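Local coordinates for B-agarase (Agarivorans gilvus, PDB 5Z6P), which is a family 50 glycoside hydrolase with agarase activity, probably cleaving beta-galactosidic linkages in agar, at residues I113-H118 against S183-I188; M122-I127 against W173-L178; E49-S54 against T77-E82; G93-A98 against F206-S211; S136-L141 against T166-A171. One frame throughout, in Å; residues are numbered along the deposited sequence.

Interaction 1: I113-H118 against S183-I188; sequences INIFDH and SAISKI
Phe116 meets both Ser186 and Lys187 in an antiparallel pairing of strands 113-117 and 185-188, whose short axes approach to 4.6 Å with N-to-C directions 157° apart. This is a classic beta bulge: Phe116 N gives an almost straight bond to Lys187 O (2.9 Å), while Phe116 O takes Ser186 N at 3.0 Å and, weakly, Lys187 N. Past the bulge the pairing shifts by one residue, and His118 N binds Ala184 O at 2.6 Å. On the face bearing the isoleucines, Ile115 and Ile188 lie side by side; chi1 of -52° puts Ile115 CG1 beside the backbone N and leaves CG2 opposite it, where CG2 reaches Ile185 CG2 at 3.9 Å and Ile188 CG1 at 4.0 Å. On the other face Lys187 runs alongside Phe116, its CD 3.9 Å from ring atom CD1. The chain then bends at chi3 (-76°), which carries the ammonium over the ring, though at a distance that allows at most a weak cation-pi attraction. His118 CB closes the far end against Ala184 CB. Strand 109-117 is flanked on its other edge by strand 122-129, strand 185-193 by strand 76-81, and the isoleucine face packs against Val139 of strand 135-140 and Phe97 of strand 95-103.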
# COMPACT_ATOMS: atom_id res chain seq x y z
N ILE A 113 8.64 15.80 -1.06
CA ILE A 113 9.89 16.53 -0.90
C ILE A 113 10.95 15.51 -0.57
O ILE A 113 10.96 14.94 0.52
CB ILE A 113 9.84 17.60 0.22
CG1 ILE A 113 8.71 18.61 -0.02
CG2 ILE A 113 11.17 18.31 0.34
CD1 ILE A 113 7.50 18.42 0.89
N ASN A 114 11.83 15.27 -1.53
CA ASN A 114 12.90 14.31 -1.36
C ASN A 114 14.21 15.06 -1.20
O ASN A 114 14.61 15.82 -2.08
CB ASN A 114 12.95 13.35 -2.54
CG ASN A 114 11.63 12.67 -2.79
OD1 ASN A 114 10.90 12.34 -1.86
ND2 ASN A 114 11.29 12.47 -4.05
N ILE A 115 14.86 14.86 -0.07
CA ILE A 115 16.11 15.54 0.22
C ILE A 115 17.26 14.53 0.25
O ILE A 115 17.22 13.55 0.98
CB ILE A 115 16.00 16.29 1.54
CG1 ILE A 115 14.74 17.16 1.49
CG2 ILE A 115 17.24 17.09 1.79
CD1 ILE A 115 14.41 17.85 2.76
N PHE A 116 18.27 14.78 -0.58
CA PHE A 116 19.37 13.84 -0.80
C PHE A 116 20.67 14.36 -0.20
O PHE A 116 20.96 15.54 -0.33
CB PHE A 116 19.57 13.58 -2.30
CG PHE A 116 18.37 13.02 -3.00
CD1 PHE A 116 17.36 13.86 -3.45
CD2 PHE A 116 18.26 11.66 -3.23
CE1 PHE A 116 16.26 13.35 -4.10
CE2 PHE A 116 17.15 11.15 -3.88
CZ PHE A 116 16.15 12.00 -4.32
N ASP A 117 21.45 13.50 0.43
CA ASP A 117 22.77 13.93 0.88
C ASP A 117 23.86 13.43 -0.07
O ASP A 117 23.58 12.66 -0.98
CB ASP A 117 23.04 13.50 2.33
CG ASP A 117 23.26 12.00 2.51
OD1 ASP A 117 23.38 11.24 1.52
OD2 ASP A 117 23.34 11.58 3.68
N HIS A 118 25.09 13.89 0.14
CA HIS A 118 26.22 13.51 -0.70
C HIS A 118 26.45 12.01 -0.77
O HIS A 118 26.96 11.51 -1.76
CB HIS A 118 27.50 14.19 -0.20
CG HIS A 118 28.67 13.99 -1.10
ND1 HIS A 118 29.43 12.84 -1.09
CD2 HIS A 118 29.22 14.79 -2.04
CE1 HIS A 118 30.39 12.94 -2.00
NE2 HIS A 118 30.29 14.12 -2.59
N SER A 183 25.51 17.54 6.87
CA SER A 183 26.71 18.31 6.60
C SER A 183 27.00 18.39 5.11
O SER A 183 27.81 19.19 4.67
CB SER A 183 27.90 17.68 7.33
OG SER A 183 28.14 16.35 6.86
N ALA A 184 26.33 17.54 4.34
CA ALA A 184 26.57 17.45 2.91
C ALA A 184 25.28 17.16 2.15
O ALA A 184 25.09 16.07 1.61
CB ALA A 184 27.61 16.37 2.61
N ILE A 185 24.40 18.15 2.12
CA ILE A 185 23.12 18.03 1.43
C ILE A 185 23.27 18.52 -0.02
O ILE A 185 23.62 19.67 -0.26
CB ILE A 185 22.03 18.82 2.17
CG1 ILE A 185 21.83 18.21 3.56
CG2 ILE A 185 20.74 18.84 1.37
CD1 ILE A 185 20.78 18.87 4.40
N SER A 186 23.02 17.63 -0.98
CA SER A 186 23.35 17.90 -2.37
C SER A 186 22.17 18.23 -3.30
O SER A 186 22.37 18.79 -4.37
CB SER A 186 24.11 16.70 -2.95
OG SER A 186 23.31 15.53 -2.94
N LYS A 187 20.95 17.89 -2.90
CA LYS A 187 19.81 18.11 -3.77
C LYS A 187 18.48 18.02 -3.02
O LYS A 187 18.32 17.21 -2.12
CB LYS A 187 19.80 17.09 -4.90
CG LYS A 187 18.63 17.22 -5.86
CD LYS A 187 18.37 15.94 -6.64
CE LYS A 187 19.38 15.75 -7.76
NZ LYS A 187 19.04 14.54 -8.57
N ILE A 188 17.53 18.87 -3.40
CA ILE A 188 16.16 18.71 -2.97
C ILE A 188 15.26 18.54 -4.19
O ILE A 188 15.39 19.27 -5.16
CB ILE A 188 15.70 19.91 -2.13
CG1 ILE A 188 16.51 19.96 -0.83
CG2 ILE A 188 14.22 19.80 -1.83
CD1 ILE A 188 16.32 21.22 -0.03

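Interaction 2: M122-I127 against W173-L178; sequences MHSRCI and WMWGAL
Ser124 sits opposite both Met174 and Trp175, so the backbone bonding of this antiparallel pair is again that of a classic beta bulge. Ser124 O is gripped by two amides, Met174 N at 2.8 Å in the carbonyl plane and Trp175 N at 3.1 Å tilted from it; Ser124 N returns a bond to Trp175 O. Further along, Ala177 N reaches Met122 O. Gly176, with a positive phi of 90°, passes so close to Met122 O that its CA makes a C-H...O contact of 3.1 Å.

Side-chain polar bonds centre on His123. With CG anti to the backbone N (chi1 177°), its ring swings toward residues 177-178, where ND1 donates to Ala177 O at 3.3 Å, on a lone pair, and weakly to Leu178 O. The ring's other nitrogen, NE2, accepts Arg125 NE at 2.9 Å, so bonds at both nitrogens fix the imidazole's rotation. Arg125 NH2 goes on to Cys151 O.

Among ring and packing contacts, His123 CE1 comes within 3.2 Å of Trp173 CD1, near the indole plane, the two rings meeting obliquely at 48°. The Arg125 guanidinium stands nearly perpendicular to the indole, with Trp173 CB over one of its faces. Beyond them, Cys126 SG packs on Met174 CG at 3.7 Å.

Within the Agarase CBM-like domain, strand 122-129 lies between strand 109-117 and strand 168-174, and Val139 of strand 135-140 packs against His123 and Arg125.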
# COMPACT_ATOMS: atom_id res chain seq x y z
N MET A 122 18.37 9.27 1.20
CA MET A 122 17.28 10.18 0.87
C MET A 122 16.29 10.31 2.00
O MET A 122 15.75 9.33 2.48
CB MET A 122 16.57 9.69 -0.38
CG MET A 122 15.25 10.38 -0.66
SD MET A 122 14.32 9.49 -1.91
CE MET A 122 13.72 8.06 -1.00
N HIS A 123 16.05 11.54 2.42
CA HIS A 123 14.97 11.80 3.34
C HIS A 123 13.73 12.20 2.54
O HIS A 123 13.69 13.26 1.92
CB HIS A 123 15.38 12.90 4.30
CG HIS A 123 14.31 13.31 5.25
ND1 HIS A 123 14.14 12.71 6.48
CD2 HIS A 123 13.34 14.25 5.16
CE1 HIS A 123 13.12 13.26 7.10
NE2 HIS A 123 12.61 14.20 6.32
N SER A 124 12.71 11.35 2.53
CA SER A 124 11.52 11.64 1.73
C SER A 124 10.25 11.83 2.56
O SER A 124 9.82 10.93 3.28
CB SER A 124 11.30 10.53 0.71
OG SER A 124 10.24 10.86 -0.15
N ARG A 125 9.65 13.02 2.45
CA ARG A 125 8.36 13.32 3.05
C ARG A 125 7.35 13.77 1.99
O ARG A 125 7.73 14.05 0.86
CB ARG A 125 8.50 14.42 4.10
CG ARG A 125 9.50 14.12 5.19
CD ARG A 125 9.07 14.80 6.47
NE ARG A 125 10.05 14.66 7.54
CZ ARG A 125 9.73 14.57 8.83
NH1 ARG A 125 8.46 14.60 9.20
NH2 ARG A 125 10.69 14.46 9.74
N CYS A 126 6.07 13.84 2.35
CA CYS A 126 5.12 14.49 1.44
C CYS A 126 4.15 15.41 2.15
O CYS A 126 3.99 15.38 3.39
CB CYS A 126 4.35 13.45 0.60
SG CYS A 126 3.10 12.49 1.42
N ILE A 127 3.52 16.26 1.35
CA ILE A 127 2.51 17.19 1.82
C ILE A 127 1.29 17.17 0.91
O ILE A 127 1.41 16.86 -0.28
CB ILE A 127 3.07 18.61 1.88
CG1 ILE A 127 3.59 19.03 0.51
CG2 ILE A 127 4.19 18.70 2.91
CD1 ILE A 127 4.02 20.48 0.47
N TRP A 173 6.62 12.01 7.05
CA TRP A 173 7.73 11.16 6.66
C TRP A 173 7.25 9.88 5.95
O TRP A 173 6.43 9.14 6.49
CB TRP A 173 8.59 10.80 7.85
CG TRP A 173 9.87 10.24 7.40
CD1 TRP A 173 10.93 10.93 6.89
CD2 TRP A 173 10.23 8.86 7.35
NE1 TRP A 173 11.93 10.07 6.55
CE2 TRP A 173 11.53 8.79 6.83
CE3 TRP A 173 9.59 7.68 7.72
CZ2 TRP A 173 12.20 7.60 6.66
CZ3 TRP A 173 10.26 6.48 7.55
CH2 TRP A 173 11.55 6.45 7.02
N MET A 174 7.77 9.64 4.75
CA MET A 174 7.28 8.56 3.88
C MET A 174 8.27 7.44 3.60
O MET A 174 7.94 6.27 3.75
CB MET A 174 6.83 9.13 2.53
CG MET A 174 5.71 10.15 2.58
SD MET A 174 4.20 9.45 3.23
CE MET A 174 3.60 8.44 1.89
N TRP A 175 9.46 7.81 3.13
CA TRP A 175 10.44 6.83 2.64
C TRP A 175 11.85 7.28 2.94
O TRP A 175 12.09 8.46 3.19
CB TRP A 175 10.35 6.63 1.11
CG TRP A 175 8.98 6.50 0.53
CD1 TRP A 175 8.24 7.49 -0.04
CD2 TRP A 175 8.19 5.30 0.43
NE1 TRP A 175 7.03 6.99 -0.47
CE2 TRP A 175 6.98 5.65 -0.20
CE3 TRP A 175 8.40 3.97 0.81
CZ2 TRP A 175 5.97 4.72 -0.45
CZ3 TRP A 175 7.40 3.05 0.55
CH2 TRP A 175 6.20 3.43 -0.07
N GLY A 176 12.78 6.34 2.87
CA GLY A 176 14.20 6.64 2.95
C GLY A 176 14.71 6.61 4.38
O GLY A 176 14.25 5.81 5.19
N ALA A 177 15.66 7.48 4.67
CA ALA A 177 16.27 7.54 5.98
C ALA A 177 15.76 8.76 6.72
O ALA A 177 15.66 9.84 6.15
CB ALA A 177 17.77 7.59 5.86
N LEU A 178 15.45 8.59 8.00
CA LEU A 178 14.95 9.69 8.79
C LEU A 178 16.03 10.72 9.05
O LEU A 178 15.79 11.93 9.01
CB LEU A 178 14.40 9.18 10.11
CG LEU A 178 13.63 10.19 10.94
CD1 LEU A 178 12.28 10.42 10.31
CD2 LEU A 178 13.49 9.70 12.37

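Interaction 3: E49-S54 against T77-E82; sequences EEFSFS and TSVFIE
The Phe51 ring has Ile81 CG2 over one face and Val79 CG1 at its edge, near the ring plane. Its CE2 touches Ile81 CG1 and CD1, both at 3.7 Å, because the two side chains run side by side in the same direction. Phe53 sets its own ring alongside Val79, and CE2 approaches Val79 CG1 at 3.7 Å, so this one methyl is wedged between two aromatic rings. On the reverse side of the strands, the Phe80 ring carries Ser78 CB over one face, offset toward the rim; Ser52 OG and Ser54 CB approach it obliquely. With Ser52 OG placed between the backbone N and the carbonyl carbon (chi1 49°), the hydroxyl oxygen lies 3.4 Å from Phe80 CB.

These groups decorate a regular antiparallel ladder, strand 51-54 against strand 77-81, in the Agarase CBM-like domain. One side is aromatic and aliphatic and faces the domain interior, where Phe51 and Phe53 pack on Leu65 of strand 64-69 and Phe51 meets Phe40 edge-to-face.

Ser52 and Phe80 form a hydrogen-bonded pair, Ser52 N to Phe80 O at 2.9 Å and Phe80 N to Ser52 O at 2.8 Å; Ser54 and Ser78 repeat the pattern. Unlike the bulged pairs, the register here holds from end to end, and the ladder extends beyond the strands to Glu82 N, bound to Glu50 O at 2.8 Å. Close to that bond, Glu50 CG, beside its backbone N, lies 3.3 Å from Glu82 O. Ser78 OG is bound by Glu189 of strand 185-193.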
# COMPACT_ATOMS: atom_id res chain seq x y z
N GLU A 49 20.29 30.01 -9.77
CA GLU A 49 20.89 28.94 -10.55
C GLU A 49 20.56 27.54 -9.99
O GLU A 49 20.61 26.55 -10.72
CB GLU A 49 22.40 29.15 -10.63
CG GLU A 49 23.02 28.88 -12.02
CD GLU A 49 22.64 29.92 -13.09
OE1 GLU A 49 23.18 31.04 -13.09
OE2 GLU A 49 21.80 29.61 -13.95
N GLU A 50 20.17 27.47 -8.72
CA GLU A 50 19.91 26.18 -8.09
C GLU A 50 18.71 25.44 -8.68
O GLU A 50 18.58 24.24 -8.49
CB GLU A 50 19.70 26.34 -6.58
CG GLU A 50 20.94 26.68 -5.77
CD GLU A 50 21.11 28.17 -5.57
OE1 GLU A 50 20.46 28.96 -6.30
OE2 GLU A 50 21.89 28.56 -4.68
N PHE A 51 17.84 26.15 -9.39
CA PHE A 51 16.58 25.55 -9.83
C PHE A 51 16.58 24.95 -11.24
O PHE A 51 16.96 25.61 -12.19
CB PHE A 51 15.46 26.59 -9.77
CG PHE A 51 14.96 26.86 -8.39
CD1 PHE A 51 15.60 27.77 -7.58
CD2 PHE A 51 13.84 26.22 -7.91
CE1 PHE A 51 15.14 28.02 -6.32
CE2 PHE A 51 13.38 26.47 -6.64
CZ PHE A 51 14.03 27.37 -5.85
N SER A 52 16.14 23.71 -11.36
CA SER A 52 15.85 23.12 -12.65
C SER A 52 14.55 22.32 -12.58
O SER A 52 14.02 22.07 -11.50
CB SER A 52 16.99 22.23 -13.14
OG SER A 52 17.42 21.33 -12.15
N PHE A 53 14.05 21.92 -13.75
CA PHE A 53 12.71 21.37 -13.86
C PHE A 53 12.66 20.22 -14.85
O PHE A 53 13.47 20.15 -15.76
CB PHE A 53 11.72 22.46 -14.29
CG PHE A 53 11.69 23.64 -13.35
CD1 PHE A 53 12.59 24.69 -13.49
CD2 PHE A 53 10.79 23.69 -12.31
CE1 PHE A 53 12.57 25.75 -12.62
CE2 PHE A 53 10.76 24.76 -11.44
CZ PHE A 53 11.65 25.79 -11.59
N SER A 54 11.72 19.32 -14.63
CA SER A 54 11.42 18.25 -15.56
C SER A 54 9.92 18.01 -15.63
O SER A 54 9.30 17.61 -14.63
CB SER A 54 12.14 16.97 -15.16
OG SER A 54 11.57 15.86 -15.82
N THR A 77 6.96 14.32 -12.52
CA THR A 77 7.29 15.74 -12.66
C THR A 77 8.05 16.19 -11.43
O THR A 77 7.73 15.77 -10.32
CB THR A 77 6.04 16.62 -12.85
OG1 THR A 77 5.32 16.75 -11.62
CG2 THR A 77 5.16 16.04 -13.90
N SER A 78 9.04 17.04 -11.64
CA SER A 78 9.94 17.46 -10.57
C SER A 78 10.41 18.90 -10.69
O SER A 78 10.67 19.40 -11.78
CB SER A 78 11.18 16.57 -10.50
OG SER A 78 10.84 15.20 -10.58
N VAL A 79 10.49 19.54 -9.54
CA VAL A 79 11.31 20.71 -9.34
C VAL A 79 12.60 20.25 -8.63
O VAL A 79 12.51 19.57 -7.61
CB VAL A 79 10.61 21.76 -8.48
CG1 VAL A 79 11.52 22.96 -8.26
CG2 VAL A 79 9.25 22.14 -9.09
N PHE A 80 13.76 20.60 -9.18
CA PHE A 80 15.06 20.26 -8.60
C PHE A 80 15.76 21.50 -8.09
O PHE A 80 15.86 22.51 -8.79
CB PHE A 80 15.98 19.56 -9.62
CG PHE A 80 15.50 18.21 -10.06
CD1 PHE A 80 15.51 17.14 -9.20
CD2 PHE A 80 15.08 18.01 -11.37
CE1 PHE A 80 15.08 15.90 -9.61
CE2 PHE A 80 14.66 16.77 -11.78
CZ PHE A 80 14.65 15.71 -10.91
N ILE A 81 16.28 21.40 -6.87
CA ILE A 81 16.99 22.49 -6.23
C ILE A 81 18.36 21.98 -5.82
O ILE A 81 18.47 21.21 -4.88
CB ILE A 81 16.23 23.01 -4.99
CG1 ILE A 81 14.76 23.26 -5.33
CG2 ILE A 81 16.90 24.25 -4.40
CD1 ILE A 81 13.92 23.71 -4.16
N GLU A 82 19.40 22.39 -6.54
CA GLU A 82 20.75 21.88 -6.29
C GLU A 82 21.73 23.01 -6.10
O GLU A 82 21.96 23.77 -7.03
CB GLU A 82 21.23 21.02 -7.46
CG GLU A 82 20.49 19.72 -7.65
CD GLU A 82 21.12 18.87 -8.74
OE1 GLU A 82 22.27 18.42 -8.56
OE2 GLU A 82 20.45 18.65 -9.77

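Interaction 4: G93-A98 against F206-S211; sequences GNFCFA and FRLQSS
An antiparallel beta ladder of the Agarase CBM-like domain joins residues 95-98 to 206-210, strands far apart in sequence, with Ser211 N extending the bonding to Asn94 O. Cys96 and Gln209 form one hydrogen-bonded pair, through Cys96 N to Gln209 O at 2.6 Å and Gln209 N to Cys96 O at 2.8 Å; Ala98 and Arg207 form the next. The Ser211 bond is nearly straight at its hydrogen, yet its donor stands well above the carbonyl plane of Asn94, away from the lone pairs, where the strands are ending.

The apolar side is built by phenylalanines and a leucine. Phe95 and Leu208 lie side by side, Phe95 CE2 3.7 Å from Leu208 CD2. Phe97, with its ring anti to the backbone N (chi1 169°), reaches toward the other strand and brings CZ to the edge of the Phe206 ring, 3.7 Å from CD2, as the two side chains cross.

The other side mixes short residues, Cys96 and Ala98, with the long polar chains of Arg207 and Gln209. Ala98 CB lies over one face of the Arg207 guanidinium, offset toward its rim. That group is held by Arg207 NE to Gln209 OE1 at 2.8 Å, the acceptor lying in the guanidinium plane, and by a salt bridge from NH1 to Asp100. Cys96 SG rests 3.6 Å from Ser211 OG, a packing distance; the hydroxyl is hydrogen-bonded to Glu140 and Tyr170.

Strand 95-103 has strand 135-140 on its other edge, strand 199-210 pairs further with the short strand 36-38, and Met138 covers Cys96, Ala98 and Gln209.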
# COMPACT_ATOMS: atom_id res chain seq x y z
N GLY A 93 21.30 23.52 14.65
CA GLY A 93 20.46 23.02 15.71
C GLY A 93 19.26 22.32 15.11
O GLY A 93 19.32 21.82 13.98
N ASN A 94 18.16 22.29 15.85
CA ASN A 94 16.92 21.70 15.37
C ASN A 94 16.21 22.62 14.40
O ASN A 94 15.90 23.76 14.73
CB ASN A 94 15.99 21.37 16.54
CG ASN A 94 16.57 20.30 17.45
OD1 ASN A 94 17.29 19.41 17.01
ND2 ASN A 94 16.23 20.39 18.73
N PHE A 95 15.92 22.13 13.20
CA PHE A 95 15.36 22.98 12.15
C PHE A 95 14.56 22.22 11.09
O PHE A 95 14.64 21.00 10.98
CB PHE A 95 16.48 23.74 11.46
CG PHE A 95 17.27 22.90 10.51
CD1 PHE A 95 18.29 22.09 10.97
CD2 PHE A 95 16.99 22.91 9.16
CE1 PHE A 95 19.01 21.31 10.10
CE2 PHE A 95 17.70 22.12 8.28
CZ PHE A 95 18.72 21.32 8.75
N CYS A 96 13.80 22.98 10.30
CA CYS A 96 13.10 22.45 9.13
C CYS A 96 13.50 23.17 7.84
O CYS A 96 13.78 24.38 7.82
CB CYS A 96 11.59 22.58 9.30
SG CYS A 96 10.89 21.78 10.74
N PHE A 97 13.54 22.42 6.75
CA PHE A 97 13.47 23.01 5.43
C PHE A 97 11.99 23.37 5.20
O PHE A 97 11.11 22.55 5.43
CB PHE A 97 14.00 22.06 4.36
CG PHE A 97 13.71 22.51 2.96
CD1 PHE A 97 14.45 23.52 2.37
CD2 PHE A 97 12.68 21.94 2.23
CE1 PHE A 97 14.17 23.94 1.08
CE2 PHE A 97 12.39 22.36 0.94
CZ PHE A 97 13.14 23.36 0.37
N ALA A 98 11.72 24.60 4.80
CA ALA A 98 10.35 25.07 4.71
C ALA A 98 10.09 25.92 3.47
O ALA A 98 11.01 26.47 2.87
CB ALA A 98 10.00 25.86 5.95
N PHE A 206 11.05 30.01 0.45
CA PHE A 206 11.99 28.97 0.82
C PHE A 206 12.93 29.51 1.88
O PHE A 206 13.45 30.61 1.76
CB PHE A 206 12.79 28.46 -0.40
CG PHE A 206 11.97 27.71 -1.40
CD1 PHE A 206 11.32 28.38 -2.42
CD2 PHE A 206 11.83 26.33 -1.32
CE1 PHE A 206 10.57 27.71 -3.34
CE2 PHE A 206 11.06 25.66 -2.25
CZ PHE A 206 10.43 26.35 -3.25
N ARG A 207 13.15 28.69 2.91
CA ARG A 207 13.85 29.11 4.11
C ARG A 207 14.26 27.91 4.94
O ARG A 207 13.74 26.81 4.77
CB ARG A 207 12.96 30.02 4.94
CG ARG A 207 11.73 29.32 5.49
CD ARG A 207 10.64 30.31 5.78
NE ARG A 207 9.49 29.72 6.44
CZ ARG A 207 8.33 29.45 5.85
NH1 ARG A 207 8.16 29.72 4.57
NH2 ARG A 207 7.33 28.92 6.54
N LEU A 208 15.20 28.15 5.85
CA LEU A 208 15.47 27.24 6.95
C LEU A 208 14.79 27.82 8.18
O LEU A 208 14.88 29.02 8.43
CB LEU A 208 16.97 27.05 7.17
CG LEU A 208 17.67 26.35 6.01
CD1 LEU A 208 19.17 26.38 6.17
CD2 LEU A 208 17.19 24.91 5.89
N GLN A 209 14.07 26.98 8.91
CA GLN A 209 13.30 27.45 10.04
C GLN A 209 13.54 26.60 11.27
O GLN A 209 13.45 25.38 11.22
CB GLN A 209 11.81 27.46 9.70
CG GLN A 209 10.94 28.07 10.77
CD GLN A 209 9.73 28.77 10.21
OE1 GLN A 209 9.83 29.53 9.24
NE2 GLN A 209 8.57 28.52 10.81
N SER A 210 13.85 27.27 12.38
CA SER A 210 14.05 26.61 13.66
C SER A 210 12.78 25.89 14.10
O SER A 210 11.66 26.38 13.93
CB SER A 210 14.45 27.63 14.72
OG SER A 210 13.33 28.37 15.16
N SER A 211 12.97 24.70 14.67
CA SER A 211 11.86 23.89 15.12
C SER A 211 11.88 23.83 16.65
O SER A 211 12.88 23.47 17.25
CB SER A 211 11.96 22.48 14.50
OG SER A 211 10.67 21.92 14.30

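Interaction 5: S136-L141 against T166-A171; sequences SFMVEL and TKDVYA
Val169 threads its backbone between Ser136 and Met138 in the parallel strand pair of the Agarase CBM-like domain, residues 136-140 beside 168-170, with short axes 34° apart. Three bonds, each 2.7 Å long, stitch it: Val169 N to Ser136 O, Met138 N to Val169 O and Ala171 N to Met138 O. The tight part is around Met138. Its CB sits over the centre of one face of the Tyr170 ring, a CH-pi contact 4.1 Å from the centroid. Bends at chi2 (-101°) and chi3 (-77°) curl the thioether round that face, so that SD makes an oblique Met-aromatic contact and CE reaches the Tyr170 hydroxyl oxygen OH at 3.3 Å. Tyr170 OH is bonded to Ser211; Glu140 OE1 binds the same serine and its OE2 binds Cys151 N. On the reverse face Phe137 lies alongside Val169, CD1 3.5 Å from its CB, and packs on Ile127 of strand 122-129. Asp168 OD1 comes close to Ser136 CB, while Ser136 OG turns to Asp100 of the neighbouring strand 95-103 and to Arg207 of strand 199-210 beyond it.

At residues 166-167 the contact loosens: Lys167 is exposed and its side chain is directed clear of the partner strand. Where the two strands part at the other end, one water bridges them, donating to Met138 O at 2.9 Å and to Ala171 O at 3.0 Å while accepting from Glu140 N at 3.1 Å.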
# COMPACT_ATOMS: atom_id res chain seq x y z
N SER A 136 1.92 27.12 5.10
CA SER A 136 3.36 26.94 5.32
C SER A 136 3.67 25.47 5.54
O SER A 136 2.96 24.80 6.28
CB SER A 136 3.87 27.74 6.52
OG SER A 136 4.12 29.08 6.17
N PHE A 137 4.72 24.96 4.90
CA PHE A 137 5.08 23.55 5.01
C PHE A 137 6.48 23.39 5.59
O PHE A 137 7.38 24.13 5.23
CB PHE A 137 4.97 22.85 3.66
CG PHE A 137 3.58 22.83 3.10
CD1 PHE A 137 2.68 21.87 3.49
CD2 PHE A 137 3.16 23.81 2.21
CE1 PHE A 137 1.40 21.86 3.01
CE2 PHE A 137 1.90 23.80 1.72
CZ PHE A 137 1.01 22.82 2.12
N MET A 138 6.64 22.43 6.49
CA MET A 138 7.90 22.22 7.19
C MET A 138 8.35 20.77 7.06
O MET A 138 7.58 19.85 7.32
CB MET A 138 7.77 22.57 8.66
CG MET A 138 7.19 23.94 8.95
SD MET A 138 8.48 25.13 9.37
CE MET A 138 8.89 24.69 11.06
N VAL A 139 9.60 20.57 6.65
CA VAL A 139 10.18 19.25 6.61
C VAL A 139 11.32 19.20 7.63
O VAL A 139 12.38 19.79 7.42
CB VAL A 139 10.71 18.90 5.22
CG1 VAL A 139 11.21 17.47 5.19
CG2 VAL A 139 9.63 19.11 4.18
N GLU A 140 11.09 18.51 8.75
CA GLU A 140 12.03 18.54 9.86
C GLU A 140 13.17 17.59 9.62
O GLU A 140 12.98 16.39 9.47
CB GLU A 140 11.34 18.20 11.18
CG GLU A 140 12.34 18.04 12.34
CD GLU A 140 11.71 18.23 13.71
OE1 GLU A 140 11.15 19.32 13.97
OE2 GLU A 140 11.76 17.29 14.51
N LEU A 141 14.37 18.14 9.58
CA LEU A 141 15.57 17.38 9.27
C LEU A 141 16.38 17.09 10.54
O LEU A 141 17.28 16.28 10.52
CB LEU A 141 16.42 18.12 8.24
CG LEU A 141 15.90 18.13 6.80
CD1 LEU A 141 16.75 19.01 5.91
CD2 LEU A 141 15.84 16.72 6.25
N THR A 166 -1.58 22.70 13.85
CA THR A 166 -0.75 23.89 13.73
C THR A 166 -1.03 24.60 12.40
O THR A 166 -1.72 24.03 11.53
CB THR A 166 0.74 23.48 13.90
OG1 THR A 166 1.65 24.54 13.58
CG2 THR A 166 1.05 22.20 13.14
N LYS A 167 -0.57 25.84 12.23
CA LYS A 167 -0.83 26.53 10.97
C LYS A 167 0.26 26.19 9.97
O LYS A 167 -0.02 26.09 8.76
CB LYS A 167 -0.93 28.05 11.18
CG LYS A 167 -1.45 28.79 9.93
CD LYS A 167 -2.91 29.25 10.07
CE LYS A 167 -3.59 29.40 8.70
NZ LYS A 167 -4.86 30.16 8.77
N ASP A 168 1.48 25.98 10.45
CA ASP A 168 2.49 25.32 9.64
C ASP A 168 2.09 23.84 9.51
O ASP A 168 1.77 23.20 10.50
CB ASP A 168 3.87 25.43 10.27
CG ASP A 168 4.37 26.88 10.38
OD1 ASP A 168 3.89 27.76 9.62
OD2 ASP A 168 5.27 27.12 11.22
N VAL A 169 2.11 23.31 8.30
CA VAL A 169 1.94 21.89 8.06
C VAL A 169 3.30 21.22 8.15
O VAL A 169 4.22 21.60 7.43
CB VAL A 169 1.34 21.60 6.68
CG1 VAL A 169 1.32 20.06 6.41
CG2 VAL A 169 -0.06 22.17 6.58
N TYR A 170 3.42 20.24 9.04
CA TYR A 170 4.62 19.42 9.11
C TYR A 170 4.51 18.24 8.16
O TYR A 170 3.61 17.42 8.28
CB TYR A 170 4.84 18.97 10.55
CG TYR A 170 5.64 19.97 11.37
CD1 TYR A 170 5.05 21.10 11.91
CD2 TYR A 170 7.00 19.80 11.56
CE1 TYR A 170 5.78 22.01 12.63
CE2 TYR A 170 7.74 20.70 12.28
CZ TYR A 170 7.12 21.81 12.81
OH TYR A 170 7.82 22.76 13.55
N ALA A 171 5.42 18.18 7.19
CA ALA A 171 5.40 17.15 6.16
C ALA A 171 5.45 15.75 6.76
O ALA A 171 6.09 15.54 7.77
CB ALA A 171 6.58 17.35 5.19
O HOH W 1 8.22 17.43 8.77

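All five contacts lie within the Agarase CBM-like domain and are built mainly from strands, with no helix. Along the chain, interaction 3 closes first; interaction 4 then spans the longest interval and encloses interaction 1, which encloses 2, which encloses 5. Neighbouring pairs share partners: 2 and 5 both use strand 168-174, and strands 109-117 and 122-129 join 1 to 2. Interactions 4 and 5 are the closest, centres about 9 Å apart, linked by Phe97 O and Val139 N; 3 and 5, centres about 21 Å apart, do not touch. Isoleucines, valines and phenylalanines from several pairs pack against one another on the facing sides of the strand layers, so distant sequence segments probably share one hydrophobic core.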